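Local structure of hemin degrading factor (Pseudomonas aeruginosa, 4MF9) at residues R233-G237 against E238-R242. The protein binds heme and probably takes part in heme trafficking and degradation. Residues are numbered along the deposited sequence; the frame is centred on the assembly and turned at random.
Sequences RLAGG and EWAER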
loop_
_atom_site.group_PDB
_atom_site.type_symbol
_atom_site.label_atom_id
_atom_site.label_comp_id
_atom_site.label_asym_id
_atom_site.label_seq_id
_atom_site.Cartn_x
_atom_site.Cartn_y
_atom_site.Cartn_z
ATOM N N ARG A 233 21.432 6.664 -5.500
ATOM C CA ARG A 233 22.809 6.725 -5.099
ATOM C C ARG A 233 23.707 7.172 -6.257
ATOM O O ARG A 233 24.667 7.841 -6.065
ATOM C CB ARG A 233 23.259 5.326 -4.789
ATOM C CG ARG A 233 24.301 5.198 -3.749
ATOM C CD ARG A 233 24.134 3.988 -2.882
ATOM N NE ARG A 233 24.255 2.718 -3.556
ATOM C CZ ARG A 233 23.376 1.744 -3.417
ATOM N NH1 ARG A 233 22.325 1.922 -2.671
ATOM N NH2 ARG A 233 23.533 0.614 -4.032
ATOM N N LEU A 234 23.392 6.714 -7.458
ATOM C CA LEU A 234 24.245 6.968 -8.620
ATOM C C LEU A 234 23.799 8.195 -9.406
ATOM O O LEU A 234 24.495 8.645 -10.324
ATOM C CB LEU A 234 24.252 5.747 -9.542
ATOM C CG LEU A 234 24.705 4.402 -8.977
ATOM C CD1 LEU A 234 24.585 3.321 -10.032
ATOM C CD2 LEU A 234 26.126 4.470 -8.459
ATOM N N ALA A 235 22.630 8.731 -9.060
ATOM C CA ALA A 235 22.074 9.859 -9.811
ATOM C C ALA A 235 22.890 11.142 -9.647
ATOM O O ALA A 235 23.076 11.899 -10.607
ATOM C CB ALA A 235 20.630 10.091 -9.419
ATOM N N GLY A 236 23.360 11.389 -8.431
ATOM C CA GLY A 236 24.065 12.628 -8.129
ATOM C C GLY A 236 23.150 13.561 -7.356
ATOM O O GLY A 236 21.927 13.511 -7.525
ATOM N N GLY A 237 23.746 14.422 -6.531
ATOM C CA GLY A 237 23.011 15.279 -5.616
ATOM C C GLY A 237 21.956 16.187 -6.213
ATOM O O GLY A 237 20.987 16.530 -5.539
ATOM N N GLU A 238 22.104 16.573 -7.475
ATOM C CA GLU A 238 21.074 17.416 -8.077
ATOM C C GLU A 238 19.764 16.644 -8.302
ATOM O O GLU A 238 18.690 17.244 -8.400
ATOM C CB GLU A 238 21.569 18.065 -9.375
ATOM C CG GLU A 238 21.723 17.140 -10.568
ATOM C CD GLU A 238 23.036 16.383 -10.579
ATOM O OE1 GLU A 238 23.577 16.093 -9.495
ATOM O OE2 GLU A 238 23.524 16.067 -11.684
ATOM N N TRP A 239 19.854 15.318 -8.376
ATOM C CA TRP A 239 18.665 14.495 -8.652
ATOM C C TRP A 239 18.159 13.774 -7.397
ATOM O O TRP A 239 16.963 13.476 -7.273
ATOM C CB TRP A 239 18.951 13.454 -9.747
ATOM C CG TRP A 239 19.318 14.016 -11.107
ATOM C CD1 TRP A 239 20.472 13.777 -11.810
ATOM C CD2 TRP A 239 18.538 14.916 -11.915
ATOM N NE1 TRP A 239 20.455 14.470 -13.007
ATOM C CE2 TRP A 239 19.282 15.177 -13.095
ATOM C CE3 TRP A 239 17.284 15.524 -11.761
ATOM C CZ2 TRP A 239 18.809 16.018 -14.114
ATOM C CZ3 TRP A 239 16.818 16.367 -12.776
ATOM C CH2 TRP A 239 17.582 16.599 -13.942
ATOM N N ALA A 240 19.073 13.464 -6.483
ATOM C CA ALA A 240 18.708 12.692 -5.291
ATOM C C ALA A 240 19.730 12.860 -4.182
ATOM O O ALA A 240 20.930 12.702 -4.417
ATOM C CB ALA A 240 18.554 11.225 -5.642
ATOM N N GLU A 241 19.246 13.146 -2.986
ATOM C CA GLU A 241 20.081 13.320 -1.813
ATOM C C GLU A 241 19.548 12.557 -0.631
ATOM O O GLU A 241 18.436 12.674 -0.357
ATOM C CB GLU A 241 20.111 14.786 -1.405
ATOM C CG GLU A 241 20.486 15.778 -2.470
ATOM C CD GLU A 241 20.452 17.220 -1.957
ATOM O OE1 GLU A 241 21.494 17.768 -1.728
ATOM O OE2 GLU A 241 19.425 17.799 -1.789
ATOM N N ARG A 242 20.382 11.848 0.067
ATOM C CA ARG A 242 19.977 11.175 1.312
ATOM C C ARG A 242 19.710 12.149 2.454
ATOM O O ARG A 242 20.401 13.092 2.606
ATOM C CB ARG A 242 20.965 10.111 1.710
ATOM C CG ARG A 242 20.382 8.899 2.413
ATOM C CD ARG A 242 21.470 7.883 2.576
ATOM N NE ARG A 242 21.119 6.707 3.302
ATOM C CZ ARG A 242 21.543 6.435 4.515
ATOM N NH1 ARG A 242 22.303 7.287 5.122
ATOM N NH2 ARG A 242 21.195 5.341 5.138
HETATM O O HOH W 1 22.599 10.836 -5.585
#
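A tight helix-to-strand turn joins helix 228-235 to strand 240-243, and the carbonyl of Gly-236 is its hub, taking the amides of both Trp-239 and Ala-240. Trp-239 N lies 2.9 Å from Gly-236 O and Ala-240 N 3.0 Å from the same atom. The two donors arrive from opposite faces of the carbonyl plane, Trp-239 N well above it (36° out) and Ala-240 N tilted by only 19°. The first bond closes a beta turn over Gly-237 and Glu-238, whose phi/psi values are helical. Gly-236 itself has left the helix with positive phi, a conformation that glycine adopts readily. A water closes the turn further, accepting from Gly-236 N and donating to Ala-240 O at 2.8 Å; Gly-237 CA also makes a CH...O contact with Ala-240 O.

Side chains pack along this frame. Ala-235 CB meets Trp-239 CB at 3.8 Å, while the indole edge, through CD1, lies 3.4 Å from Ala-235 O, which is near the ring plane. A chi1 of 72° sets Glu-238 CG between its backbone N and carbonyl carbon, near the rim of one indole face and 3.7 Å above the plane; the bend at chi2 then turns the carboxylate toward the Gly-236 to Gly-237 peptide. On Glu-241, CG lies 3.2 Å from Gly-237 O.

The Trp-239 side chain is about 6 Å from that of heme-binding Lys-313, and the heme about 12 Å from the side chain of Ala-240. Helix 201-210 packs against the turn: Arg-205 bonds Ala-235 O and forms a salt bridge with Glu-238, and Trp-208 meets the Trp-239 ring. Strand 307-313 pairs with 240-243, an outermost strand of its sheet; there Arg-312 bonds Gly-237 O, and Arg-310 and Arg-312 both pair with Glu-241.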